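Local coordinates for PbSGBP-B lipoprotein (Prevotella bryantii B14, PDB 6D2Y) that probably binds polysaccharide at the cell surface, as a lipoprotein whose beta-sandwich domains are strung along the chain and which carries a magnesium ion, at residues G68-S73 against I91-L96; G76-D81 against Y113-S118; S106-K111 against L157-Y162. All coordinates share one frame; numbering follows the deposited sequence.

In the fold
Interactions 1 and 2 both belong to the N-terminal beta sandwich, one in each of its two sheets, while interaction 3 joins that sandwich to the following IPT/TIG-type one. The centres of interactions 1 and 2 are about 14 Å apart, and they touch through the interior, where Leu96 packs on Ile77 and Leu71 approaches Met114. Interactions 2 and 3, centres about 18 Å apart, meet after strand 74-79: the side chains of Asn80 and Asp81 accept hydrogen bonds from the backbone N of Asp110 and Val107. Interactions 1 and 3 do not touch; their centres are about 29 Å apart and their nearest atoms about 13 Å. All three lie away from the magnesium site.

Interaction 1 (G68-S73 against I91-L96); sequences GDNLKS and ITDHTL
Ile91 opens the contact by laying its CG2 branch alongside the Lys72 chain, 3.8 Å from CG, while its carbonyl O sits beside the same methylenes. A lysine suits this partly exposed position because its aliphatic part can pack against the neighbouring segment even though NZ does not reach a charged partner across the contact. At Thr92 the backbone O lies 3.6 Å from Leu71 CB, whereas the hydroxyl is turned to its own segment: OG1 accepts from His94 N, an ST turn, and shares a hydrogen bond with Thr95 OG1.

This turn presents Asp93 to the first segment. Its backbone O takes a nearly straight bond from Leu71 N, 3.1 Å long with 178° at the hydrogen, and Leu71 N stands above the carbonyl plane. Its carboxylate receives Lys72 N at OD1 over 3.2 Å, again from above the plane. One aspartate thus accepts two successive N-H groups where residues 71-73 enter a short 3-10 segment. The bonds finish the end of an antiparallel strand pair, 63-69 with 95-99, in the three-stranded sheet of the N-terminal sandwich.

His94 carries on the pairing by accepting Gly68 N at its backbone O, 3.3 Å away. Its imidazole has Gly68 O at the edge and crosses the Asp69 side chain, ring and carboxylate planes 66° apart, with ND1 3.3 Å from Asp69 OD2. Beyond Thr95, the backbone N of Leu96 lies 3.5 Å from Leu71 CD1. Extended away from its own CA (chi2 -168°), Leu71 CD1 also touches Leu96 CB at 3.9 Å, both leucines resting on Leu66 as well.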
ATOM      1  N   GLY A  68       1.903 -31.007  34.750  1.00 71.37           N
ATOM      2  CA  GLY A  68       1.123 -30.992  35.971  1.00 73.93           C
ATOM      3  C   GLY A  68       0.838 -32.407  36.424  1.00 78.14           C
ATOM      4  O   GLY A  68       1.534 -33.330  35.998  1.00 79.77           O
ATOM      5  N   ASP A  69      -0.149 -32.601  37.298  1.00 82.27           N
ATOM      6  CA  ASP A  69      -0.539 -33.932  37.747  1.00 88.79           C
ATOM      7  C   ASP A  69      -2.037 -34.128  37.550  1.00 80.84           C
ATOM      8  O   ASP A  69      -2.802 -33.166  37.431  1.00 76.47           O
ATOM      9  CB  ASP A  69      -0.178 -34.191  39.229  1.00102.08           C
ATOM     10  CG  ASP A  69       1.325 -34.100  39.512  1.00114.21           C
ATOM     11  OD1 ASP A  69       1.731 -34.475  40.631  1.00118.27           O
ATOM     12  OD2 ASP A  69       2.105 -33.651  38.649  1.00116.87           O
ATOM     13  N   ASN A  70      -2.446 -35.402  37.521  1.00 77.82           N
ATOM     14  CA  ASN A  70      -3.833 -35.798  37.246  1.00 72.55           C
ATOM     15  C   ASN A  70      -4.340 -35.176  35.951  1.00 67.17           C
ATOM     16  O   ASN A  70      -5.506 -34.797  35.832  1.00 68.87           O
ATOM     17  CB  ASN A  70      -4.759 -35.452  38.413  1.00 72.64           C
ATOM     18  CG  ASN A  70      -4.399 -36.194  39.678  1.00 80.56           C
ATOM     19  OD1 ASN A  70      -3.721 -37.218  39.637  1.00 91.27           O
ATOM     20  ND2 ASN A  70      -4.868 -35.691  40.815  1.00 83.24           N
ATOM     21  N   LEU A  71      -3.452 -35.099  34.957  1.00 66.52           N
ATOM     22  CA  LEU A  71      -3.798 -34.460  33.695  1.00 63.13           C
ATOM     23  C   LEU A  71      -4.769 -35.289  32.865  1.00 66.34           C
ATOM     24  O   LEU A  71      -5.369 -34.758  31.924  1.00 74.99           O
ATOM     25  CB  LEU A  71      -2.527 -34.174  32.891  1.00 60.00           C
ATOM     26  CG  LEU A  71      -1.632 -33.064  33.445  1.00 59.52           C
ATOM     27  CD1 LEU A  71      -0.569 -32.672  32.431  1.00 58.45           C
ATOM     28  CD2 LEU A  71      -2.462 -31.856  33.850  1.00 56.04           C
ATOM     29  N   LYS A  72      -4.948 -36.568  33.182  1.00 68.47           N
ATOM     30  CA  LYS A  72      -5.910 -37.370  32.441  1.00 68.20           C
ATOM     31  C   LYS A  72      -7.333 -37.222  32.968  1.00 69.33           C
ATOM     32  O   LYS A  72      -8.243 -37.871  32.440  1.00 66.98           O
ATOM     33  CB  LYS A  72      -5.473 -38.836  32.442  1.00 73.61           C
ATOM     34  CG  LYS A  72      -4.256 -39.079  31.559  1.00 77.28           C
ATOM     35  CD  LYS A  72      -3.479 -40.323  31.961  1.00 83.20           C
ATOM     36  CE  LYS A  72      -4.141 -41.587  31.442  1.00 89.38           C
ATOM     37  NZ  LYS A  72      -5.085 -42.170  32.433  1.00 95.00           N
ATOM     38  N   SER A  73      -7.544 -36.387  33.987  1.00 70.26           N
ATOM     39  CA  SER A  73      -8.883 -35.942  34.349  1.00 73.19           C
ATOM     40  C   SER A  73      -9.414 -34.874  33.404  1.00 70.82           C
ATOM     41  O   SER A  73     -10.598 -34.528  33.482  1.00 73.30           O
ATOM     42  CB  SER A  73      -8.895 -35.401  35.780  1.00 77.76           C
ATOM     43  OG  SER A  73      -9.152 -36.433  36.715  1.00 89.87           O
ATOM     44  N   ILE A  91      -1.405 -38.087  26.264  1.00 80.00           N
ATOM     45  CA  ILE A  91      -1.806 -37.473  27.528  1.00 75.61           C
ATOM     46  C   ILE A  91      -1.470 -38.470  28.635  1.00 78.73           C
ATOM     47  O   ILE A  91      -2.262 -39.366  28.949  1.00 84.49           O
ATOM     48  CB  ILE A  91      -3.289 -37.091  27.561  1.00 73.06           C
ATOM     49  CG1 ILE A  91      -3.629 -36.152  26.403  1.00 74.57           C
ATOM     50  CG2 ILE A  91      -3.631 -36.435  28.890  1.00 71.86           C
ATOM     51  CD1 ILE A  91      -5.099 -35.815  26.304  1.00 71.45           C
ATOM     52  N   THR A  92      -0.290 -38.324  29.229  1.00 76.02           N
ATOM     53  CA  THR A  92       0.009 -39.032  30.462  1.00 78.27           C
ATOM     54  C   THR A  92      -0.622 -38.282  31.632  1.00 84.30           C
ATOM     55  O   THR A  92      -1.205 -37.205  31.473  1.00 85.65           O
ATOM     56  CB  THR A  92       1.516 -39.181  30.655  1.00 77.41           C
ATOM     57  OG1 THR A  92       2.072 -37.933  31.093  1.00 76.98           O
ATOM     58  CG2 THR A  92       2.184 -39.604  29.354  1.00 73.90           C
ATOM     59  N   ASP A  93      -0.511 -38.847  32.829  1.00 87.44           N
ATOM     60  CA  ASP A  93      -1.077 -38.169  33.986  1.00 88.41           C
ATOM     61  C   ASP A  93      -0.186 -37.048  34.502  1.00 81.63           C
ATOM     62  O   ASP A  93      -0.591 -36.323  35.418  1.00 77.42           O
ATOM     63  CB  ASP A  93      -1.364 -39.174  35.106  1.00 99.48           C
ATOM     64  CG  ASP A  93      -2.618 -38.824  35.888  1.00104.25           C
ATOM     65  OD1 ASP A  93      -3.680 -38.625  35.253  1.00102.54           O
ATOM     66  OD2 ASP A  93      -2.544 -38.752  37.129  1.00107.90           O
ATOM     67  N   HIS A  94       1.005 -36.872  33.927  1.00 76.64           N
ATOM     68  CA  HIS A  94       1.882 -35.772  34.284  1.00 68.37           C
ATOM     69  C   HIS A  94       2.256 -34.877  33.112  1.00 64.95           C
ATOM     70  O   HIS A  94       2.822 -33.802  33.337  1.00 65.96           O
ATOM     71  CB  HIS A  94       3.166 -36.296  34.944  1.00 71.30           C
ATOM     72  CG  HIS A  94       2.921 -37.097  36.183  1.00 81.43           C
ATOM     73  ND1 HIS A  94       2.165 -36.622  37.233  1.00 81.25           N
ATOM     74  CD2 HIS A  94       3.328 -38.338  36.544  1.00 86.73           C
ATOM     75  CE1 HIS A  94       2.113 -37.536  38.185  1.00 84.86           C
ATOM     76  NE2 HIS A  94       2.813 -38.586  37.793  1.00 88.50           N
ATOM     77  N   THR A  95       1.969 -35.287  31.876  1.00 68.20           N
ATOM     78  CA  THR A  95       2.225 -34.468  30.700  1.00 66.36           C
ATOM     79  C   THR A  95       1.039 -34.559  29.753  1.00 63.14           C
ATOM     80  O   THR A  95       0.511 -35.647  29.508  1.00 68.13           O
ATOM     81  CB  THR A  95       3.495 -34.902  29.956  1.00 69.80           C
ATOM     82  OG1 THR A  95       3.339 -36.247  29.488  1.00 76.99           O
ATOM     83  CG2 THR A  95       4.719 -34.812  30.858  1.00 70.19           C
ATOM     84  N   LEU A  96       0.632 -33.410  29.224  1.00 61.53           N
ATOM     85  CA  LEU A  96      -0.388 -33.330  28.188  1.00 59.39           C
ATOM     86  C   LEU A  96       0.140 -32.428  27.084  1.00 61.15           C
ATOM     87  O   LEU A  96       0.544 -31.290  27.350  1.00 57.03           O
ATOM     88  CB  LEU A  96      -1.717 -32.792  28.740  1.00 55.14           C
ATOM     89  CG  LEU A  96      -2.951 -32.772  27.828  1.00 54.47           C
ATOM     90  CD1 LEU A  96      -4.213 -32.799  28.666  1.00 55.01           C
ATOM     91  CD2 LEU A  96      -2.980 -31.562  26.908  1.00 48.86           C
TER

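Interaction 2 (G76-D81 against Y113-S118); sequences GILFND and YMITAS
Gly76 pairs with Ile115, and Leu78 with Tyr113, as antiparallel hydrogen-bonded pairs in the five-stranded mixed sheet of the N-terminal beta sandwich. Each pair satisfies four backbone groups. Gly76 N donates to Ile115 O over 3.1 Å, and Ile115 N returns a bond of 2.8 Å to Gly76 O. Two residues along, Leu78 N reaches Tyr113 O at 3.0 Å and Tyr113 N reaches Leu78 O at 2.7 Å. Between them Ile77 and Met114 form a non-hydrogen-bonded pair, whose backbones bond outward: Ile77 to Ala84, just past strand 82-83, and Met114 to Ile122 of strand 121-129. Ile77 CA nevertheless offers a CA-H...O contact to Tyr113 O, 3.3 Å away.

The side chains of Ile77 and Met114, the latter a selenomethionine, point to the face turned toward the other sheet. Met114 packs there on Leu66 of strand 63-69, an interior place suited to long apolar chains. The other face bears Leu78, Tyr113 and Ile115, which are partly exposed.

Polar groups at the end of strand 74-79 find partners in the loop before strand 111-116. Asn80 has its amide oxygen OD1 bonded to the backbone N of both Thr109 and Asp110. Its carbonyl O lies at the edge of the Tyr113 ring, near the ring plane and 3.4 Å from CE2, while Tyr113 OH bonds to Thr109 OG1. A tyrosine fits here because its ring can lie beside the chain at Leu78 and Asn80 and still bring a hydroxyl to the loop.

Leu78 CD1 and Ile115 CD1 meet at 3.3 Å, shorter than normal, leaving the exact placement of the Leu78 branch doubtful.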
ATOM      1  N   GLY A  76     -11.720 -31.820  28.200  1.00 55.96           N
ATOM      2  CA  GLY A  76     -11.620 -30.829  27.151  1.00 52.01           C
ATOM      3  C   GLY A  76     -10.726 -29.684  27.581  1.00 52.06           C
ATOM      4  O   GLY A  76     -10.533 -29.426  28.772  1.00 53.01           O
ATOM      5  N   ILE A  77     -10.174 -29.000  26.582  1.00 54.10           N
ATOM      6  CA  ILE A  77      -9.364 -27.806  26.783  1.00 51.44           C
ATOM      7  C   ILE A  77      -9.847 -26.745  25.807  1.00 50.01           C
ATOM      8  O   ILE A  77      -9.957 -27.009  24.604  1.00 58.61           O
ATOM      9  CB  ILE A  77      -7.863 -28.089  26.568  1.00 53.23           C
ATOM     10  CG1 ILE A  77      -7.302 -28.961  27.693  1.00 54.98           C
ATOM     11  CG2 ILE A  77      -7.080 -26.792  26.468  1.00 53.30           C
ATOM     12  CD1 ILE A  77      -5.809 -29.224  27.586  1.00 60.74           C
ATOM     13  N   LEU A  78     -10.132 -25.550  26.312  1.00 45.51           N
ATOM     14  CA  LEU A  78     -10.409 -24.399  25.466  1.00 46.15           C
ATOM     15  C   LEU A  78      -9.370 -23.321  25.714  1.00 42.50           C
ATOM     16  O   LEU A  78      -9.107 -22.962  26.866  1.00 49.14           O
ATOM     17  CB  LEU A  78     -11.795 -23.827  25.724  1.00 44.34           C
ATOM     18  CG  LEU A  78     -12.946 -24.693  25.247  1.00 56.32           C
ATOM     19  CD1 LEU A  78     -13.457 -25.426  26.465  1.00 63.34           C
ATOM     20  CD2 LEU A  78     -14.054 -23.829  24.607  1.00 62.11           C
ATOM     21  N   PHE A  79      -8.790 -22.813  24.633  1.00 41.85           N
ATOM     22  CA  PHE A  79      -7.995 -21.593  24.659  1.00 44.23           C
ATOM     23  C   PHE A  79      -8.931 -20.433  24.343  1.00 42.87           C
ATOM     24  O   PHE A  79      -9.423 -20.319  23.213  1.00 43.55           O
ATOM     25  CB  PHE A  79      -6.860 -21.684  23.646  1.00 49.50           C
ATOM     26  CG  PHE A  79      -5.771 -22.632  24.042  1.00 51.39           C
ATOM     27  CD1 PHE A  79      -5.866 -23.986  23.758  1.00 55.64           C
ATOM     28  CD2 PHE A  79      -4.646 -22.167  24.697  1.00 50.27           C
ATOM     29  CE1 PHE A  79      -4.854 -24.858  24.123  1.00 55.36           C
ATOM     30  CE2 PHE A  79      -3.633 -23.031  25.063  1.00 49.24           C
ATOM     31  CZ  PHE A  79      -3.736 -24.378  24.776  1.00 49.41           C
ATOM     32  N   ASN A  80      -9.187 -19.583  25.339  1.00 47.24           N
ATOM     33  CA  ASN A  80     -10.198 -18.524  25.251  1.00 46.93           C
ATOM     34  C   ASN A  80     -11.527 -19.197  24.935  1.00 41.89           C
ATOM     35  O   ASN A  80     -11.984 -20.020  25.748  1.00 42.58           O
ATOM     36  CB  ASN A  80      -9.741 -17.456  24.254  1.00 40.30           C
ATOM     37  CG  ASN A  80      -8.390 -16.881  24.602  1.00 52.10           C
ATOM     38  OD1 ASN A  80      -8.242 -16.139  25.581  1.00 55.34           O
ATOM     39  ND2 ASN A  80      -7.393 -17.208  23.793  1.00 42.43           N
ATOM     40  N   ASP A  81     -12.162 -18.915  23.800  1.00 47.34           N
ATOM     41  CA  ASP A  81     -13.409 -19.560  23.416  1.00 51.72           C
ATOM     42  C   ASP A  81     -13.209 -20.610  22.331  1.00 52.52           C
ATOM     43  O   ASP A  81     -14.190 -21.082  21.747  1.00 57.50           O
ATOM     44  CB  ASP A  81     -14.420 -18.510  22.953  1.00 54.82           C
ATOM     45  CG  ASP A  81     -13.862 -17.598  21.870  1.00 58.02           C
ATOM     46  OD1 ASP A  81     -12.722 -17.831  21.418  1.00 55.66           O
ATOM     47  OD2 ASP A  81     -14.562 -16.643  21.475  1.00 59.73           O
ATOM     48  N   TYR A 113      -8.965 -23.008  29.578  1.00 46.02           N
ATOM     49  CA  TYR A 113      -9.935 -23.642  30.458  1.00 41.58           C
ATOM     50  C   TYR A 113      -9.807 -25.155  30.351  1.00 38.07           C
ATOM     51  O   TYR A 113      -9.918 -25.718  29.258  1.00 45.44           O
ATOM     52  CB  TYR A 113     -11.354 -23.191  30.116  1.00 38.80           C
ATOM     53  CG  TYR A 113     -11.535 -21.692  30.155  1.00 37.74           C
ATOM     54  CD1 TYR A 113     -11.887 -21.038  31.328  1.00 40.73           C
ATOM     55  CD2 TYR A 113     -11.345 -20.925  29.013  1.00 40.98           C
ATOM     56  CE1 TYR A 113     -12.050 -19.664  31.364  1.00 39.78           C
ATOM     57  CE2 TYR A 113     -11.504 -19.554  29.040  1.00 39.19           C
ATOM     58  CZ  TYR A 113     -11.857 -18.928  30.217  1.00 42.51           C
ATOM     59  OH  TYR A 113     -12.018 -17.562  30.252  1.00 47.24           O
HETATM   60  N   MSE A 114      -9.572 -25.809  31.481  1.00 39.31           N
HETATM   61  CA  MSE A 114      -9.561 -27.262  31.514  1.00 47.29           C
HETATM   62  C   MSE A 114     -10.888 -27.766  32.048  1.00 44.69           C
HETATM   63  O   MSE A 114     -11.329 -27.339  33.120  1.00 41.86           O
HETATM   64  CB  MSE A 114      -8.414 -27.771  32.373  1.00 53.25           C
HETATM   65  CG  MSE A 114      -7.148 -26.968  32.212  1.00 61.78           C
HETATM   66 SE   MSE A 114      -5.861 -27.391  33.596  0.62 65.32          SE
HETATM   67  CE  MSE A 114      -4.746 -28.489  32.505  1.00 66.39           C
ATOM     68  N   ILE A 115     -11.532 -28.663  31.301  1.00 46.95           N
ATOM     69  CA  ILE A 115     -12.847 -29.185  31.658  1.00 50.38           C
ATOM     70  C   ILE A 115     -12.718 -30.661  32.010  1.00 60.45           C
ATOM     71  O   ILE A 115     -12.209 -31.463  31.215  1.00 62.78           O
ATOM     72  CB  ILE A 115     -13.891 -28.989  30.546  1.00 53.25           C
ATOM     73  CG1 ILE A 115     -14.040 -27.519  30.139  1.00 56.77           C
ATOM     74  CG2 ILE A 115     -15.232 -29.511  31.015  1.00 53.66           C
ATOM     75  CD1 ILE A 115     -14.785 -27.334  28.834  1.00 64.82           C
ATOM     76  N   THR A 116     -13.201 -31.017  33.194  1.00 63.28           N
ATOM     77  CA  THR A 116     -13.183 -32.391  33.656  1.00 60.50           C
ATOM     78  C   THR A 116     -14.392 -33.150  33.115  1.00 58.08           C
ATOM     79  O   THR A 116     -15.225 -32.615  32.375  1.00 51.67           O
ATOM     80  CB  THR A 116     -13.151 -32.421  35.178  1.00 64.07           C
ATOM     81  OG1 THR A 116     -14.352 -31.827  35.685  1.00 61.07           O
ATOM     82  CG2 THR A 116     -11.958 -31.622  35.678  1.00 61.65           C
ATOM     83  N   ALA A 117     -14.486 -34.426  33.493  1.00 66.83           N
ATOM     84  CA  ALA A 117     -15.607 -35.252  33.058  1.00 69.34           C
ATOM     85  C   ALA A 117     -16.931 -34.734  33.605  1.00 66.44           C
ATOM     86  O   ALA A 117     -17.966 -34.847  32.937  1.00 65.87           O
ATOM     87  CB  ALA A 117     -15.379 -36.701  33.485  1.00 67.09           C
ATOM     88  N   SER A 118     -16.918 -34.157  34.804  1.00 62.76           N
ATOM     89  CA  SER A 118     -18.118 -33.595  35.413  1.00 60.82           C
ATOM     90  C   SER A 118     -18.434 -32.191  34.914  1.00 56.72           C
ATOM     91  O   SER A 118     -19.258 -31.505  35.527  1.00 55.08           O
ATOM     92  CB  SER A 118     -17.979 -33.590  36.939  1.00 64.51           C
ATOM     93  OG  SER A 118     -16.658 -33.266  37.336  1.00 70.42           O
TER

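Interaction 3 (S106-K111 against L157-Y162); sequences SVVTDK and LDYDNY
Val108 sets one methyl group squarely on the ring of Tyr159. CG1 stands 3.4 Å from the ring centroid and only 7° off the ring normal, so this is a CH-pi contact over the middle of one face, and the two side chains cross at about a right angle. The valine gets there with CG1 between its backbone N and carbonyl carbon (chi1 52°), the crowded position, which leaves CG2 for Asn80 of the same sandwich. A branched residue suits the place because each methyl can serve a different neighbour.

Ser106 O lies at the edge of the same ring, near its plane and 3.2 Å from Tyr159 CE2, a weak contact at most. Farther out, Tyr159 OH bonds to Pro105 O and to the hydroxyl of Tyr207, which anchors the tip.

The side-chain amide of Asn161 reaches the backbone of the same valine. Its ND2 donates to Val108 O over 3.1 Å; the bond is bent, with 139° at the hydrogen, and the donor is tilted from the carbonyl plane. The other end of the amide works through water 1, which accepts from Val108 N at 3.1 Å and donates to Asn161 OD1 at 2.8 Å. An amide, with a donor and an acceptor side by side, can serve both the C=O of one residue, directly, and its N-H, through the water.

Two loops meet here, one from the N-terminal sandwich and one from the following IPT/TIG-type sandwich, and the salt bridge from Asp110 to Lys206 adds a further link. A buried ring packed on a methyl and anchored at its hydroxyl, beside one bent and one water-mediated link on the exposed side, at Asn161, is consistent with a small, partly hydrated interface of 206 Å².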
ATOM      1  N   SER A 106     -12.893 -14.802  19.591  1.00 47.50           N
ATOM      2  CA  SER A 106     -13.805 -13.663  19.509  1.00 58.25           C
ATOM      3  C   SER A 106     -13.907 -12.929  20.842  1.00 54.20           C
ATOM      4  O   SER A 106     -13.985 -11.697  20.869  1.00 55.56           O
ATOM      5  CB  SER A 106     -15.190 -14.121  19.050  1.00 63.50           C
ATOM      6  OG  SER A 106     -15.191 -14.399  17.659  1.00 72.39           O
ATOM      7  N   VAL A 107     -13.926 -13.661  21.954  1.00 50.47           N
ATOM      8  CA  VAL A 107     -13.849 -13.090  23.296  1.00 48.18           C
ATOM      9  C   VAL A 107     -12.575 -13.633  23.936  1.00 46.65           C
ATOM     10  O   VAL A 107     -12.420 -14.848  24.110  1.00 41.63           O
ATOM     11  CB  VAL A 107     -15.101 -13.407  24.129  1.00 57.75           C
ATOM     12  CG1 VAL A 107     -15.456 -14.877  24.033  1.00 66.27           C
ATOM     13  CG2 VAL A 107     -14.882 -12.994  25.590  1.00 60.03           C
ATOM     14  N   VAL A 108     -11.632 -12.743  24.235  1.00 39.58           N
ATOM     15  CA  VAL A 108     -10.324 -13.123  24.756  1.00 43.44           C
ATOM     16  C   VAL A 108     -10.309 -12.901  26.261  1.00 48.68           C
ATOM     17  O   VAL A 108     -10.679 -11.825  26.749  1.00 47.38           O
ATOM     18  CB  VAL A 108      -9.200 -12.338  24.053  1.00 44.36           C
ATOM     19  CG1 VAL A 108      -9.460 -10.840  24.089  1.00 50.51           C
ATOM     20  CG2 VAL A 108      -7.844 -12.651  24.681  1.00 47.19           C
ATOM     21  N   THR A 109      -9.902 -13.928  27.001  1.00 50.95           N
ATOM     22  CA  THR A 109      -9.779 -13.827  28.446  1.00 44.39           C
ATOM     23  C   THR A 109      -8.385 -14.175  28.939  1.00 41.12           C
ATOM     24  O   THR A 109      -8.137 -14.092  30.148  1.00 44.85           O
ATOM     25  CB  THR A 109     -10.809 -14.727  29.145  1.00 49.54           C
ATOM     26  OG1 THR A 109     -10.769 -16.046  28.583  1.00 49.47           O
ATOM     27  CG2 THR A 109     -12.209 -14.151  28.986  1.00 43.21           C
ATOM     28  N   ASP A 110      -7.469 -14.548  28.044  1.00 43.35           N
ATOM     29  CA  ASP A 110      -6.102 -14.926  28.406  1.00 39.05           C
ATOM     30  C   ASP A 110      -6.106 -16.034  29.456  1.00 40.47           C
ATOM     31  O   ASP A 110      -5.427 -15.965  30.483  1.00 44.38           O
ATOM     32  CB  ASP A 110      -5.301 -13.713  28.883  1.00 40.96           C
ATOM     33  CG  ASP A 110      -4.939 -12.771  27.748  1.00 56.44           C
ATOM     34  OD1 ASP A 110      -5.022 -13.184  26.571  1.00 53.69           O
ATOM     35  OD2 ASP A 110      -4.564 -11.616  28.037  1.00 59.12           O
ATOM     36  N   LYS A 111      -6.902 -17.064  29.190  1.00 39.27           N
ATOM     37  CA  LYS A 111      -6.972 -18.236  30.045  1.00 42.74           C
ATOM     38  C   LYS A 111      -7.176 -19.469  29.180  1.00 41.48           C
ATOM     39  O   LYS A 111      -7.819 -19.404  28.128  1.00 42.17           O
ATOM     40  CB  LYS A 111      -8.109 -18.120  31.078  1.00 40.92           C
ATOM     41  CG  LYS A 111      -7.900 -17.013  32.105  1.00 46.08           C
ATOM     42  CD  LYS A 111      -9.110 -16.805  32.996  1.00 44.46           C
ATOM     43  CE  LYS A 111      -8.980 -15.512  33.791  1.00 47.20           C
ATOM     44  NZ  LYS A 111      -7.732 -15.481  34.600  1.00 46.49           N
ATOM     45  N   LEU A 157      -8.380  -6.325  15.287  1.00 57.18           N
ATOM     46  CA  LEU A 157      -9.238  -7.042  16.220  1.00 59.82           C
ATOM     47  C   LEU A 157      -9.557  -6.145  17.408  1.00 59.90           C
ATOM     48  O   LEU A 157      -8.648  -5.674  18.101  1.00 52.89           O
ATOM     49  CB  LEU A 157      -8.579  -8.345  16.670  1.00 56.91           C
ATOM     50  CG  LEU A 157      -7.841  -9.076  15.546  1.00 58.92           C
ATOM     51  CD1 LEU A 157      -6.894 -10.126  16.100  1.00 52.52           C
ATOM     52  CD2 LEU A 157      -8.834  -9.696  14.571  1.00 64.35           C
ATOM     53  N   ASP A 158     -10.849  -5.920  17.640  1.00 56.44           N
ATOM     54  CA  ASP A 158     -11.344  -5.017  18.669  1.00 55.42           C
ATOM     55  C   ASP A 158     -12.090  -5.819  19.728  1.00 54.96           C
ATOM     56  O   ASP A 158     -12.964  -6.628  19.397  1.00 58.53           O
ATOM     57  CB  ASP A 158     -12.261  -3.958  18.050  1.00 57.01           C
ATOM     58  CG  ASP A 158     -12.792  -2.968  19.068  1.00 59.63           C
ATOM     59  OD1 ASP A 158     -11.977  -2.284  19.720  1.00 57.07           O
ATOM     60  OD2 ASP A 158     -14.029  -2.863  19.203  1.00 63.68           O
ATOM     61  N   TYR A 159     -11.744  -5.597  20.996  1.00 55.50           N
ATOM     62  CA  TYR A 159     -12.347  -6.311  22.111  1.00 55.15           C
ATOM     63  C   TYR A 159     -12.877  -5.320  23.137  1.00 58.24           C
ATOM     64  O   TYR A 159     -12.436  -4.170  23.207  1.00 51.33           O
ATOM     65  CB  TYR A 159     -11.349  -7.256  22.795  1.00 47.97           C
ATOM     66  CG  TYR A 159     -10.802  -8.353  21.911  1.00 51.34           C
ATOM     67  CD1 TYR A 159      -9.499  -8.298  21.430  1.00 50.41           C
ATOM     68  CD2 TYR A 159     -11.579  -9.453  21.570  1.00 49.56           C
ATOM     69  CE1 TYR A 159      -8.989  -9.299  20.629  1.00 47.96           C
ATOM     70  CE2 TYR A 159     -11.076 -10.461  20.769  1.00 50.80           C
ATOM     71  CZ  TYR A 159      -9.779 -10.378  20.301  1.00 49.96           C
ATOM     72  OH  TYR A 159      -9.270 -11.375  19.502  1.00 51.79           O
ATOM     73  N   ASP A 160     -13.834  -5.791  23.942  1.00 59.31           N
ATOM     74  CA  ASP A 160     -14.361  -4.978  25.034  1.00 60.23           C
ATOM     75  C   ASP A 160     -13.269  -4.631  26.036  1.00 63.68           C
ATOM     76  O   ASP A 160     -13.081  -3.461  26.391  1.00 66.66           O
ATOM     77  CB  ASP A 160     -15.506  -5.713  25.732  1.00 67.70           C
ATOM     78  CG  ASP A 160     -16.720  -5.874  24.847  1.00 78.68           C
ATOM     79  OD1 ASP A 160     -17.703  -6.504  25.296  1.00 82.76           O
ATOM     80  OD2 ASP A 160     -16.696  -5.367  23.707  1.00 82.99           O
ATOM     81  N   ASN A 161     -12.534  -5.642  26.503  1.00 64.89           N
ATOM     82  CA  ASN A 161     -11.495  -5.436  27.503  1.00 68.57           C
ATOM     83  C   ASN A 161     -10.234  -4.798  26.933  1.00 66.26           C
ATOM     84  O   ASN A 161      -9.340  -4.438  27.708  1.00 66.90           O
ATOM     85  CB  ASN A 161     -11.152  -6.769  28.178  1.00 69.91           C
ATOM     86  CG  ASN A 161     -11.120  -7.929  27.199  1.00 67.00           C
ATOM     87  OD1 ASN A 161     -11.937  -8.006  26.278  1.00 59.04           O
ATOM     88  ND2 ASN A 161     -10.180  -8.846  27.400  1.00 68.57           N
ATOM     89  N   TYR A 162     -10.137  -4.647  25.616  1.00 64.53           N
ATOM     90  CA  TYR A 162      -9.006  -3.959  25.008  1.00 61.16           C
ATOM     91  C   TYR A 162      -9.410  -3.402  23.648  1.00 53.67           C
ATOM     92  O   TYR A 162      -9.361  -4.119  22.640  1.00 50.60           O
ATOM     93  CB  TYR A 162      -7.804  -4.894  24.871  1.00 65.80           C
ATOM     94  CG  TYR A 162      -6.472  -4.181  24.971  1.00 73.92           C
ATOM     95  CD1 TYR A 162      -6.106  -3.219  24.036  1.00 75.20           C
ATOM     96  CD2 TYR A 162      -5.583  -4.468  26.000  1.00 74.88           C
ATOM     97  CE1 TYR A 162      -4.893  -2.562  24.123  1.00 74.38           C
ATOM     98  CE2 TYR A 162      -4.365  -3.815  26.095  1.00 76.01           C
ATOM     99  CZ  TYR A 162      -4.026  -2.864  25.154  1.00 75.50           C
ATOM    100  OH  TYR A 162      -2.818  -2.212  25.241  1.00 75.41           O
TER
HETATM  101  O   HOH W   1     -13.105 -10.048  24.835  1.00 51.46           O